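Local coordinates for maltose/maltodextrin-binding protein (Thermus thermophilus, PDB 2GH9) that binds maltotriose and, as a periplasmic binding protein of the maltose/maltodextrin family, probably hands the sugar to a membrane transporter, at residues A[62-67]-A[266-271]; A[77-82]-A[106-111]; A[111-116]-A[303-308]; A[169-174]-A[334-339]. All blocks are in the same frame, centred on the assembly; numbering follows the deposited sequence.

Contacts 1 to 3 are built on one mixed beta sheet, and contact 4 starts from strand 333-334 within it. Contact 1 pairs the end of strand 58-63 with strand 265-273, whose far side carries strand 104-113, which runs through contacts 2 and 3, and 306-307 joins 104-113 in contact 3. Contacts 1 and 3, centres about 11 Å apart, both reach the bound sugar and are linked by Gln269 and Glu113. Contact 4 touches contact 1 through Met335 and His64. Along the chain, contact 2 closes before contact 3 opens, while contact 1 crosses contacts 3 and 4, so contacts 1, 3 and 4 bring distant sequence to the sugar pocket; contact 2 packs the outer part of the sheet.

Contact 1: A[62-67]-A[266-271]. With GLC (alpha-D-glucopyranose), chain B.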
loop_
_atom_site.group_PDB
_atom_site.type_symbol
_atom_site.label_atom_id
_atom_site.label_comp_id
_atom_site.label_asym_id
_atom_site.label_seq_id
_atom_site.Cartn_x
_atom_site.Cartn_y
_atom_site.Cartn_z
ATOM N N VAL A 62 -7.259 6.425 3.634
ATOM C CA VAL A 62 -7.588 5.080 3.180
ATOM C C VAL A 62 -6.880 4.781 1.865
ATOM O O VAL A 62 -6.679 5.680 1.055
ATOM C CB VAL A 62 -9.135 4.884 2.956
ATOM C CG1 VAL A 62 -9.923 5.114 4.266
ATOM C CG2 VAL A 62 -9.669 5.779 1.757
ATOM N N PRO A 63 -6.537 3.498 1.626
ATOM C CA PRO A 63 -6.009 3.098 0.328
ATOM C C PRO A 63 -7.156 3.020 -0.660
ATOM O O PRO A 63 -8.286 2.695 -0.287
ATOM C CB PRO A 63 -5.426 1.699 0.593
ATOM C CG PRO A 63 -6.294 1.169 1.675
ATOM C CD PRO A 63 -6.665 2.353 2.537
ATOM N N HIS A 64 -6.873 3.331 -1.906
ATOM C CA HIS A 64 -7.914 3.398 -2.929
ATOM C C HIS A 64 -8.623 2.099 -3.272
ATOM O O HIS A 64 -9.714 2.136 -3.837
ATOM C CB HIS A 64 -7.369 4.036 -4.188
ATOM C CG HIS A 64 -6.553 3.123 -5.054
ATOM N ND1 HIS A 64 -5.176 3.079 -4.999
ATOM C CD2 HIS A 64 -6.921 2.270 -6.046
ATOM C CE1 HIS A 64 -4.733 2.234 -5.919
ATOM N NE2 HIS A 64 -5.771 1.720 -6.560
ATOM N N ASP A 65 -8.031 0.946 -2.939
ATOM C CA ASP A 65 -8.719 -0.316 -3.232
ATOM C C ASP A 65 -10.019 -0.451 -2.428
ATOM O O ASP A 65 -10.929 -1.173 -2.831
ATOM C CB ASP A 65 -7.789 -1.531 -3.073
ATOM C CG ASP A 65 -7.326 -1.735 -1.671
ATOM O OD1 ASP A 65 -6.556 -0.866 -1.140
ATOM O OD2 ASP A 65 -7.718 -2.779 -1.103
ATOM N N TRP A 66 -10.121 0.270 -1.314
ATOM C CA TRP A 66 -11.329 0.285 -0.485
ATOM C C TRP A 66 -12.523 1.087 -1.068
ATOM O O TRP A 66 -13.634 0.973 -0.543
ATOM C CB TRP A 66 -11.014 0.914 0.865
ATOM C CG TRP A 66 -10.061 0.188 1.731
ATOM C CD1 TRP A 66 -9.385 -0.974 1.444
ATOM C CD2 TRP A 66 -9.653 0.578 3.041
ATOM N NE1 TRP A 66 -8.599 -1.329 2.506
ATOM C CE2 TRP A 66 -8.746 -0.399 3.505
ATOM C CE3 TRP A 66 -9.977 1.651 3.883
ATOM C CZ2 TRP A 66 -8.142 -0.324 4.760
ATOM C CZ3 TRP A 66 -9.374 1.731 5.132
ATOM C CH2 TRP A 66 -8.474 0.742 5.567
ATOM N N VAL A 67 -12.298 1.871 -2.128
ATOM C CA VAL A 67 -13.264 2.895 -2.580
ATOM C C VAL A 67 -14.594 2.318 -3.087
ATOM O O VAL A 67 -15.670 2.736 -2.613
ATOM C CB VAL A 67 -12.626 3.901 -3.595
ATOM C CG1 VAL A 67 -13.683 4.714 -4.381
ATOM C CG2 VAL A 67 -11.699 4.853 -2.848
ATOM N N LEU A 266 0.592 -0.166 -7.216
ATOM C CA LEU A 266 0.588 1.240 -6.863
ATOM C C LEU A 266 -0.660 1.443 -6.030
ATOM O O LEU A 266 -1.739 0.918 -6.347
ATOM C CB LEU A 266 0.609 2.139 -8.110
ATOM C CG LEU A 266 1.759 1.822 -9.081
ATOM C CD1 LEU A 266 1.629 2.564 -10.409
ATOM C CD2 LEU A 266 3.124 2.112 -8.453
ATOM N N GLY A 267 -0.483 2.115 -4.911
ATOM C CA GLY A 267 -1.571 2.402 -4.011
ATOM C C GLY A 267 -1.666 3.898 -3.911
ATOM O O GLY A 267 -0.652 4.573 -3.881
ATOM N N VAL A 268 -2.888 4.406 -3.857
ATOM C CA VAL A 268 -3.120 5.810 -3.589
ATOM C C VAL A 268 -3.843 5.923 -2.265
ATOM O O VAL A 268 -4.898 5.298 -2.063
ATOM C CB VAL A 268 -3.925 6.496 -4.714
ATOM C CG1 VAL A 268 -4.084 7.954 -4.407
ATOM C CG2 VAL A 268 -3.245 6.290 -6.052
ATOM N N GLN A 269 -3.255 6.701 -1.357
ATOM C CA GLN A 269 -3.890 7.026 -0.099
ATOM C C GLN A 269 -4.640 8.351 -0.250
ATOM O O GLN A 269 -4.092 9.315 -0.763
ATOM C CB GLN A 269 -2.854 7.138 1.010
ATOM C CG GLN A 269 -2.111 5.841 1.323
ATOM C CD GLN A 269 -2.848 4.917 2.278
ATOM O OE1 GLN A 269 -3.648 5.350 3.103
ATOM N NE2 GLN A 269 -2.564 3.624 2.172
ATOM N N GLY A 270 -5.879 8.388 0.228
ATOM C CA GLY A 270 -6.685 9.605 0.158
ATOM C C GLY A 270 -7.531 9.832 1.379
ATOM O O GLY A 270 -7.817 8.895 2.169
ATOM N N VAL A 271 -7.927 11.091 1.557
ATOM C CA VAL A 271 -8.800 11.452 2.648
ATOM C C VAL A 271 -10.254 11.250 2.204
ATOM O O VAL A 271 -10.649 11.687 1.103
ATOM C CB VAL A 271 -8.597 12.920 3.111
ATOM C CG1 VAL A 271 -9.529 13.225 4.272
ATOM C CG2 VAL A 271 -7.092 13.208 3.493
HETATM C C1 GLC B . -3.384 -3.581 0.890
HETATM C C2 GLC B . -4.806 -3.126 0.618
HETATM C C3 GLC B . -5.750 -3.681 1.672
HETATM C C4 GLC B . -5.582 -5.193 1.750
HETATM C C5 GLC B . -4.123 -5.607 1.987
HETATM C C6 GLC B . -3.901 -7.126 1.940
HETATM O O2 GLC B . -4.876 -1.688 0.596
HETATM O O3 GLC B . -7.095 -3.351 1.339
HETATM O O4 GLC B . -6.422 -5.669 2.800
HETATM O O5 GLC B . -3.293 -5.018 0.982
HETATM O O6 GLC B . -2.678 -7.442 2.615
#
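His64 turns its ring edge to the backbone of strand 265-273, and ND1 accepts the N-H of Val268 at 2.9 Å, with the donor almost in the ring plane. Its CB bond points toward that strand, with CG between the backbone N and the carbonyl carbon (chi1 79°). CE1 lies 3.3 Å from Leu266 O, again near the ring plane, and NE2 is bonded to Met335 O, so both ring nitrogens are engaged. A phenylalanine in its place would probably leave Val268 N and Met335 O without these partners and loosen the hold of the turn on the strand. His64 N adds a weak bond to Val268 O, while the side chain of Val268 crosses that of His64 at about a right angle.

Two residues back along the chain, Val62 makes the antiparallel hydrogen-bonded pair with Gly270: Val62 N donates to Gly270 O and Gly270 N to Val62 O, each at 2.9 Å.

The turn beyond the strand reaches the glucose of chain B. Asp65 takes this glucose with both oxygens, OD1 from O2 and OD2 from O3, each at 2.6 Å; Trp66 NE1 also donates to that O3. This strand end and turn form part of the maltotriose pocket of this periplasmic binding protein, which Pro63 and Gln269 also line.

Contact 2: A[77-82]-A[106-111]; sequences EPVGKY and MGLPAF
Val79 lays CG2 against the side chain of Leu108, 3.6 Å from CD2, where the loop between helices 67-72 and 85-90 packs on the start of strand 104-113, in the mixed sheet of this periplasmic binding protein fold. The same methyl reaches Gly107 O at 3.5 Å, so Val79 covers backbone as well as side chain. The two side chains cross obliquely, and Leu108 also touches Ala287 and Lys288 of helix 280-290.

On the other flank Pro78 and Met106 lie side by side, pointing the same way. The Met106 side chain starts out away from the loop but bends back at chi2 (-52°) and chi3 (-63°), bringing CE to 4.0 Å from Pro78 CG. No direct hydrogen bond spans the two segments; the contact is largely apolar.

Within the loop, Tyr82 OH donates to Glu77 OE2 at 2.6 Å, and Lys81 NZ lies 3.5 Å from that oxygen in a salt bridge. Glu77 OE1 pairs with Lys280, so the carboxylate ties the loop to helix 280-290 as well. The polar link across the contact is a water, which donates to Glu77 O at 2.6 Å and to Met106 O at 2.7 Å.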
loop_
_atom_site.group_PDB
_atom_site.type_symbol
_atom_site.label_atom_id
_atom_site.label_comp_id
_atom_site.label_asym_id
_atom_site.label_seq_id
_atom_site.Cartn_x
_atom_site.Cartn_y
_atom_site.Cartn_z
ATOM N N GLU A 77 -18.688 10.401 1.499
ATOM C CA GLU A 77 -19.192 11.670 0.979
ATOM C C GLU A 77 -18.509 11.986 -0.362
ATOM O O GLU A 77 -17.268 12.068 -0.447
ATOM C CB GLU A 77 -19.003 12.794 2.021
ATOM C CG GLU A 77 -19.401 14.225 1.578
ATOM C CD GLU A 77 -20.912 14.444 1.367
ATOM O OE1 GLU A 77 -21.717 13.545 1.660
ATOM O OE2 GLU A 77 -21.288 15.545 0.919
ATOM N N PRO A 78 -19.312 12.145 -1.439
ATOM C CA PRO A 78 -18.764 12.712 -2.680
ATOM C C PRO A 78 -18.152 14.093 -2.423
ATOM O O PRO A 78 -18.788 14.934 -1.789
ATOM C CB PRO A 78 -19.995 12.828 -3.583
ATOM C CG PRO A 78 -20.928 11.802 -3.063
ATOM C CD PRO A 78 -20.743 11.832 -1.576
ATOM N N VAL A 79 -16.932 14.326 -2.918
ATOM C CA VAL A 79 -16.188 15.529 -2.558
ATOM C C VAL A 79 -15.965 16.522 -3.713
ATOM O O VAL A 79 -15.430 17.621 -3.497
ATOM C CB VAL A 79 -14.823 15.172 -1.867
ATOM C CG1 VAL A 79 -15.075 14.375 -0.604
ATOM C CG2 VAL A 79 -13.886 14.399 -2.813
ATOM N N GLY A 80 -16.374 16.140 -4.922
ATOM C CA GLY A 80 -16.140 16.949 -6.113
ATOM C C GLY A 80 -16.743 18.338 -6.019
ATOM O O GLY A 80 -16.133 19.313 -6.450
ATOM N N LYS A 81 -17.933 18.427 -5.433
ATOM C CA LYS A 81 -18.626 19.711 -5.283
ATOM C C LYS A 81 -17.888 20.701 -4.364
ATOM O O LYS A 81 -18.147 21.909 -4.449
ATOM C CB LYS A 81 -20.067 19.499 -4.785
ATOM C CG LYS A 81 -20.192 19.055 -3.324
ATOM C CD LYS A 81 -21.648 18.811 -2.895
ATOM C CE LYS A 81 -21.763 17.554 -2.037
ATOM N NZ LYS A 81 -23.132 17.366 -1.472
ATOM N N TYR A 82 -16.979 20.211 -3.502
ATOM C CA TYR A 82 -16.255 21.077 -2.538
ATOM C C TYR A 82 -14.880 21.565 -3.018
ATOM O O TYR A 82 -14.194 22.284 -2.293
ATOM C CB TYR A 82 -16.016 20.353 -1.220
ATOM C CG TYR A 82 -17.202 19.702 -0.551
ATOM C CD1 TYR A 82 -18.124 20.457 0.176
ATOM C CD2 TYR A 82 -17.370 18.323 -0.585
ATOM C CE1 TYR A 82 -19.197 19.855 0.820
ATOM C CE2 TYR A 82 -18.449 17.707 0.040
ATOM C CZ TYR A 82 -19.354 18.486 0.751
ATOM O OH TYR A 82 -20.408 17.907 1.412
ATOM N N MET A 106 -14.638 10.313 -4.891
ATOM C CA MET A 106 -15.111 9.832 -3.594
ATOM C C MET A 106 -14.138 10.084 -2.417
ATOM O O MET A 106 -14.360 9.632 -1.297
ATOM C CB MET A 106 -15.469 8.351 -3.715
ATOM C CG MET A 106 -16.545 8.041 -4.812
ATOM S SD MET A 106 -18.056 9.066 -4.630
ATOM C CE MET A 106 -18.661 8.517 -3.040
ATOM N N GLY A 107 -13.082 10.834 -2.679
ATOM C CA GLY A 107 -12.139 11.236 -1.639
ATOM C C GLY A 107 -11.104 12.141 -2.253
ATOM O O GLY A 107 -11.103 12.365 -3.461
ATOM N N LEU A 108 -10.250 12.709 -1.418
ATOM C CA LEU A 108 -9.193 13.609 -1.889
ATOM C C LEU A 108 -7.900 12.820 -1.959
ATOM O O LEU A 108 -7.389 12.446 -0.907
ATOM C CB LEU A 108 -9.006 14.780 -0.933
ATOM C CG LEU A 108 -10.251 15.616 -0.620
ATOM C CD1 LEU A 108 -9.863 16.747 0.316
ATOM C CD2 LEU A 108 -10.869 16.134 -1.895
ATOM N N PRO A 109 -7.386 12.559 -3.188
ATOM C CA PRO A 109 -6.157 11.807 -3.356
ATOM C C PRO A 109 -4.971 12.597 -2.818
ATOM O O PRO A 109 -4.833 13.799 -3.107
ATOM C CB PRO A 109 -6.034 11.629 -4.880
ATOM C CG PRO A 109 -7.346 11.982 -5.443
ATOM C CD PRO A 109 -7.940 12.970 -4.495
ATOM N N ALA A 110 -4.124 11.937 -2.035
ATOM C CA ALA A 110 -3.060 12.636 -1.327
ATOM C C ALA A 110 -1.677 12.088 -1.642
ATOM O O ALA A 110 -0.789 12.842 -2.055
ATOM C CB ALA A 110 -3.336 12.620 0.190
ATOM N N PHE A 111 -1.486 10.784 -1.437
ATOM C CA PHE A 111 -0.157 10.180 -1.520
ATOM C C PHE A 111 -0.158 8.911 -2.343
ATOM O O PHE A 111 -1.158 8.175 -2.384
ATOM C CB PHE A 111 0.370 9.865 -0.114
ATOM C CG PHE A 111 0.168 10.982 0.871
ATOM C CD1 PHE A 111 0.895 12.156 0.758
ATOM C CD2 PHE A 111 -0.744 10.858 1.904
ATOM C CE1 PHE A 111 0.692 13.209 1.657
ATOM C CE2 PHE A 111 -0.932 11.901 2.809
ATOM C CZ PHE A 111 -0.207 13.074 2.674
HETATM O O HOH W 1 -15.198 11.211 0.773
#

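Contact 3: A[111-116]-A[303-308]; sequences FAESVA and GGRIPV. With GLC (alpha-D-glucopyranose), chain C; GLC (alpha-D-glucopyranose), chain D.
Ala112 and Ile306 form an antiparallel hydrogen-bonded pair, N of Ala112 to O of Ile306 at 2.6 Å and N of Ile306 to O of Ala112 at 2.9 Å, and Phe111 faces Pro307 as the adjoining non-hydrogen-bonded pair. Val308 CG1 packs 3.9 Å from Ala112 CB and also meets the backbone between Phe111 and Ala112. Phe111 brings CB within 3.7 Å of Arg305 CB, its side chain crossing the arginine at about a right angle, while its ring stacks on that of Phe299.

This short strand pairing edges the sugar pocket of the binding protein, and the charged pair beside it supplies several of the bonds to the sugar. Glu113 and Arg305 run side by side in the same direction. NH1 of Arg305 reaches Glu113 OE1 at 2.9 Å, taking the syn lone pair in a salt bridge, with the oxygen tilted 26° from the guanidinium plane. The far end of the arginine divides between two hydroxyls of the glucose of chain C: NH1 donates to O3 and NH2 to O2, the latter at 2.9 Å in the guanidinium plane. NE is held by Glu13, which would help fix the rotation of the group. Glu113 OE2 accepts O2 of the chain D glucose at 2.7 Å and the amide of Gln269, so both its oxygens are engaged.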
loop_
_atom_site.group_PDB
_atom_site.type_symbol
_atom_site.label_atom_id
_atom_site.label_comp_id
_atom_site.label_asym_id
_atom_site.label_seq_id
_atom_site.Cartn_x
_atom_site.Cartn_y
_atom_site.Cartn_z
ATOM N N PHE A 111 -1.486 10.784 -1.437
ATOM C CA PHE A 111 -0.157 10.180 -1.520
ATOM C C PHE A 111 -0.158 8.911 -2.343
ATOM O O PHE A 111 -1.158 8.175 -2.384
ATOM C CB PHE A 111 0.370 9.865 -0.114
ATOM C CG PHE A 111 0.168 10.982 0.871
ATOM C CD1 PHE A 111 0.895 12.156 0.758
ATOM C CD2 PHE A 111 -0.744 10.858 1.904
ATOM C CE1 PHE A 111 0.692 13.209 1.657
ATOM C CE2 PHE A 111 -0.932 11.901 2.809
ATOM C CZ PHE A 111 -0.207 13.074 2.674
ATOM N N ALA A 112 0.943 8.680 -3.037
ATOM C CA ALA A 112 1.143 7.457 -3.789
ATOM C C ALA A 112 2.238 6.656 -3.116
ATOM O O ALA A 112 3.137 7.213 -2.481
ATOM C CB ALA A 112 1.499 7.770 -5.235
ATOM N N GLU A 113 2.154 5.336 -3.248
ATOM C CA GLU A 113 3.069 4.449 -2.564
ATOM C C GLU A 113 3.147 3.120 -3.283
ATOM O O GLU A 113 2.243 2.736 -4.000
ATOM C CB GLU A 113 2.565 4.200 -1.150
ATOM C CG GLU A 113 1.165 3.566 -1.107
ATOM C CD GLU A 113 0.548 3.579 0.260
ATOM O OE1 GLU A 113 1.080 4.302 1.104
ATOM O OE2 GLU A 113 -0.453 2.846 0.505
ATOM N N SER A 114 4.232 2.405 -3.029
ATOM C CA SER A 114 4.366 1.024 -3.466
ATOM C C SER A 114 5.425 0.392 -2.602
ATOM O O SER A 114 6.224 1.093 -1.981
ATOM C CB SER A 114 4.781 0.953 -4.951
ATOM O OG SER A 114 6.180 1.122 -5.107
ATOM N N VAL A 115 5.461 -0.935 -2.564
ATOM C CA VAL A 115 6.630 -1.599 -2.012
ATOM C C VAL A 115 7.814 -1.484 -2.962
ATOM O O VAL A 115 7.683 -1.215 -4.167
ATOM C CB VAL A 115 6.370 -3.110 -1.630
ATOM C CG1 VAL A 115 5.311 -3.186 -0.531
ATOM C CG2 VAL A 115 6.008 -3.967 -2.870
ATOM N N ALA A 116 8.991 -1.657 -2.375
ATOM C CA ALA A 116 10.256 -1.623 -3.086
ATOM C C ALA A 116 11.332 -2.309 -2.224
ATOM O O ALA A 116 11.126 -2.599 -1.042
ATOM C CB ALA A 116 10.679 -0.197 -3.369
ATOM N N GLY A 303 7.825 11.532 6.650
ATOM C CA GLY A 303 7.768 10.095 6.404
ATOM C C GLY A 303 8.418 9.712 5.093
ATOM O O GLY A 303 9.650 9.545 5.018
ATOM N N GLY A 304 7.596 9.545 4.065
ATOM C CA GLY A 304 8.098 9.265 2.732
ATOM C C GLY A 304 7.136 8.952 1.604
ATOM O O GLY A 304 7.578 8.700 0.475
ATOM N N ARG A 305 5.838 8.953 1.869
ATOM C CA ARG A 305 4.858 8.675 0.810
ATOM C C ARG A 305 4.855 9.836 -0.191
ATOM O O ARG A 305 5.130 10.977 0.169
ATOM C CB ARG A 305 3.448 8.460 1.382
ATOM C CG ARG A 305 3.390 7.394 2.463
ATOM C CD ARG A 305 2.003 7.136 2.857
ATOM N NE ARG A 305 1.880 6.695 4.244
ATOM C CZ ARG A 305 1.113 5.696 4.649
ATOM N NH1 ARG A 305 0.387 4.982 3.785
ATOM N NH2 ARG A 305 1.058 5.404 5.930
ATOM N N ILE A 306 4.592 9.525 -1.443
ATOM C CA ILE A 306 4.877 10.468 -2.535
ATOM C C ILE A 306 3.638 11.310 -2.828
ATOM O O ILE A 306 2.573 10.754 -3.046
ATOM C CB ILE A 306 5.335 9.714 -3.804
ATOM C CG1 ILE A 306 6.478 8.727 -3.469
ATOM C CG2 ILE A 306 5.753 10.697 -4.951
ATOM C CD1 ILE A 306 7.602 9.328 -2.591
ATOM N N PRO A 307 3.759 12.652 -2.825
ATOM C CA PRO A 307 2.592 13.479 -3.225
ATOM C C PRO A 307 1.979 13.101 -4.573
ATOM O O PRO A 307 2.699 12.747 -5.507
ATOM C CB PRO A 307 3.174 14.897 -3.288
ATOM C CG PRO A 307 4.273 14.866 -2.271
ATOM C CD PRO A 307 4.895 13.491 -2.418
ATOM N N VAL A 308 0.652 13.143 -4.665
ATOM C CA VAL A 308 -0.017 12.969 -5.952
ATOM C C VAL A 308 -0.254 14.338 -6.653
ATOM O O VAL A 308 -0.822 14.393 -7.747
ATOM C CB VAL A 308 -1.331 12.181 -5.824
ATOM C CG1 VAL A 308 -1.035 10.748 -5.301
ATOM C CG2 VAL A 308 -2.295 12.901 -4.930
HETATM C C1 GLC C . 0.532 0.918 8.477
HETATM C C2 GLC C . 0.754 1.877 7.308
HETATM C C3 GLC C . 0.024 1.365 6.083
HETATM C C4 GLC C . 0.509 -0.056 5.754
HETATM C C5 GLC C . 0.291 -1.005 6.943
HETATM C C6 GLC C . 0.934 -2.382 6.689
HETATM O O1 GLC C . -0.834 1.007 8.875
HETATM O O2 GLC C . 0.337 3.216 7.656
HETATM O O3 GLC C . 0.200 2.236 4.953
HETATM O O4 GLC C . -0.295 -0.582 4.712
HETATM O O5 GLC C . 0.861 -0.429 8.116
HETATM O O6 GLC C . 0.786 -3.258 7.823
HETATM C C1 GLC D . 0.408 -0.938 3.511
HETATM C C2 GLC D . -0.292 -0.283 2.334
HETATM C C3 GLC D . -1.692 -0.912 2.158
HETATM C C4 GLC D . -1.659 -2.430 2.089
HETATM C C5 GLC D . -0.857 -2.993 3.260
HETATM C C6 GLC D . -0.674 -4.509 3.119
HETATM O O2 GLC D . -0.440 1.118 2.579
HETATM O O3 GLC D . -2.319 -0.384 1.009
HETATM O O4 GLC D . -3.003 -2.952 2.109
HETATM O O5 GLC D . 0.441 -2.360 3.339
HETATM O O6 GLC D . -0.510 -5.152 4.386
#

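Contact 4: A[169-174]-A[334-339]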
loop_
_atom_site.group_PDB
_atom_site.type_symbol
_atom_site.label_atom_id
_atom_site.label_comp_id
_atom_site.label_asym_id
_atom_site.label_seq_id
_atom_site.Cartn_x
_atom_site.Cartn_y
_atom_site.Cartn_z
ATOM N N GLU A 169 -0.971 -9.361 -15.199
ATOM C CA GLU A 169 -0.958 -7.900 -15.438
ATOM C C GLU A 169 -1.500 -7.154 -14.208
ATOM O O GLU A 169 -0.927 -6.183 -13.735
ATOM C CB GLU A 169 -1.802 -7.570 -16.675
ATOM C CG GLU A 169 -1.982 -6.088 -16.991
ATOM C CD GLU A 169 -0.668 -5.300 -17.057
ATOM O OE1 GLU A 169 0.366 -5.833 -17.526
ATOM O OE2 GLU A 169 -0.680 -4.119 -16.640
ATOM N N ASN A 170 -2.611 -7.648 -13.700
ATOM C CA ASN A 170 -3.193 -7.155 -12.482
ATOM C C ASN A 170 -3.983 -8.311 -11.891
ATOM O O ASN A 170 -3.709 -9.474 -12.242
ATOM C CB ASN A 170 -4.046 -5.903 -12.767
ATOM C CG ASN A 170 -4.195 -4.994 -11.539
ATOM O OD1 ASN A 170 -4.429 -5.480 -10.433
ATOM N ND2 ASN A 170 -4.056 -3.684 -11.734
ATOM N N VAL A 171 -4.913 -8.014 -10.972
ATOM C CA VAL A 171 -5.712 -9.027 -10.325
ATOM C C VAL A 171 -6.725 -9.611 -11.309
ATOM O O VAL A 171 -6.922 -10.820 -11.360
ATOM C CB VAL A 171 -6.453 -8.463 -9.081
ATOM C CG1 VAL A 171 -7.421 -9.502 -8.508
ATOM C CG2 VAL A 171 -5.451 -8.043 -8.010
ATOM N N PHE A 172 -7.354 -8.732 -12.078
ATOM C CA PHE A 172 -8.432 -9.091 -12.998
ATOM C C PHE A 172 -8.087 -8.680 -14.426
ATOM O O PHE A 172 -7.443 -7.655 -14.639
ATOM C CB PHE A 172 -9.709 -8.347 -12.623
ATOM C CG PHE A 172 -10.193 -8.589 -11.224
ATOM C CD1 PHE A 172 -10.722 -9.813 -10.855
ATOM C CD2 PHE A 172 -10.200 -7.560 -10.298
ATOM C CE1 PHE A 172 -11.216 -10.018 -9.558
ATOM C CE2 PHE A 172 -10.693 -7.753 -9.024
ATOM C CZ PHE A 172 -11.200 -8.978 -8.648
ATOM N N ALA A 173 -8.545 -9.466 -15.401
ATOM C CA ALA A 173 -8.446 -9.105 -16.816
ATOM C C ALA A 173 -9.323 -7.880 -17.126
ATOM O O ALA A 173 -10.372 -7.699 -16.508
ATOM C CB ALA A 173 -8.856 -10.298 -17.687
ATOM N N LYS A 174 -8.865 -7.027 -18.043
ATOM C CA LYS A 174 -9.667 -5.900 -18.557
ATOM C C LYS A 174 -10.586 -6.406 -19.655
ATOM O O LYS A 174 -10.163 -7.190 -20.507
ATOM C CB LYS A 174 -8.789 -4.795 -19.148
ATOM C CG LYS A 174 -8.071 -3.917 -18.148
ATOM C CD LYS A 174 -7.349 -2.777 -18.868
ATOM C CE LYS A 174 -6.380 -2.051 -17.947
ATOM N NZ LYS A 174 -5.495 -1.084 -18.693
ATOM N N PRO A 334 -1.738 0.060 -10.728
ATOM C CA PRO A 334 -2.624 0.414 -9.620
ATOM C C PRO A 334 -3.498 -0.754 -9.183
ATOM O O PRO A 334 -4.006 -1.505 -10.027
ATOM C CB PRO A 334 -3.518 1.543 -10.180
ATOM C CG PRO A 334 -2.928 1.968 -11.448
ATOM C CD PRO A 334 -2.035 0.836 -11.946
ATOM N N MET A 335 -3.682 -0.897 -7.874
ATOM C CA MET A 335 -4.705 -1.771 -7.354
ATOM C C MET A 335 -6.059 -1.458 -8.015
ATOM O O MET A 335 -6.354 -0.294 -8.321
ATOM C CB MET A 335 -4.846 -1.597 -5.844
ATOM C CG MET A 335 -3.757 -2.261 -5.069
ATOM S SD MET A 335 -4.029 -2.204 -3.338
ATOM C CE MET A 335 -3.774 -0.454 -2.966
ATOM N N PRO A 336 -6.900 -2.497 -8.208
ATOM C CA PRO A 336 -8.267 -2.223 -8.588
ATOM C C PRO A 336 -9.008 -1.581 -7.421
ATOM O O PRO A 336 -8.744 -1.924 -6.245
ATOM C CB PRO A 336 -8.864 -3.617 -8.851
ATOM C CG PRO A 336 -7.726 -4.546 -8.943
ATOM C CD PRO A 336 -6.663 -3.936 -8.047
ATOM N N ASN A 337 -9.936 -0.681 -7.739
ATOM C CA ASN A 337 -10.749 -0.061 -6.715
ATOM C C ASN A 337 -12.179 -0.598 -6.687
ATOM O O ASN A 337 -12.993 -0.108 -5.938
ATOM C CB ASN A 337 -10.705 1.470 -6.835
ATOM C CG ASN A 337 -11.737 2.046 -7.809
ATOM O OD1 ASN A 337 -12.410 1.330 -8.556
ATOM N ND2 ASN A 337 -11.852 3.369 -7.793
ATOM N N ILE A 338 -12.454 -1.628 -7.477
ATOM C CA ILE A 338 -13.821 -2.199 -7.566
ATOM C C ILE A 338 -14.223 -2.954 -6.305
ATOM O O ILE A 338 -13.361 -3.447 -5.556
ATOM C CB ILE A 338 -14.000 -3.100 -8.820
ATOM C CG1 ILE A 338 -12.998 -4.267 -8.848
ATOM C CG2 ILE A 338 -13.881 -2.260 -10.073
ATOM C CD1 ILE A 338 -13.300 -5.303 -9.912
ATOM N N PRO A 339 -15.539 -3.052 -6.041
ATOM C CA PRO A 339 -15.980 -3.667 -4.795
ATOM C C PRO A 339 -15.448 -5.073 -4.549
ATOM O O PRO A 339 -15.185 -5.443 -3.407
ATOM C CB PRO A 339 -17.506 -3.685 -4.941
ATOM C CG PRO A 339 -17.792 -2.561 -5.849
ATOM C CD PRO A 339 -16.677 -2.556 -6.833
#
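Asn170 ND2 donates to Pro334 O at 2.8 Å, with the acceptor almost in the amide plane and an N-H...O angle of 158°. The amide oxygen of the same side chain sits 3.6 Å from Pro336 CD, the asparagine and the proline sliding past each other in opposite directions. Pro336 CG goes on to meet Val171 CB, and it lies 4.1 Å from Phe172 CD2, the ring and the proline crossing at about a right angle. Beyond it, Phe172 and Ile338 reach toward each other tip to tip, CE2 to CD1 at 3.7 Å.

These residues join the loop that leads from strand 333-334 to helix 341-357 to the start of the two-stranded antiparallel sheet 172-175/179-181, with Met335 on the same loop lining the sugar pocket.

What aims the amide is local: CG lies anti to the backbone N (chi1 -155°), and Asn170 OD1 takes Val171 N at 2.6 Å, on a lone pair in the amide plane. An alanine here would probably leave Pro334 O and Val171 N without these bonds and open a gap beside the Pro336 ring. Val171 CG1 lies over the centre of one face of the Phe172 ring. Farther out, Met341 touches both Val171 and Pro336, and Leu180 touches Phe172 and Pro336.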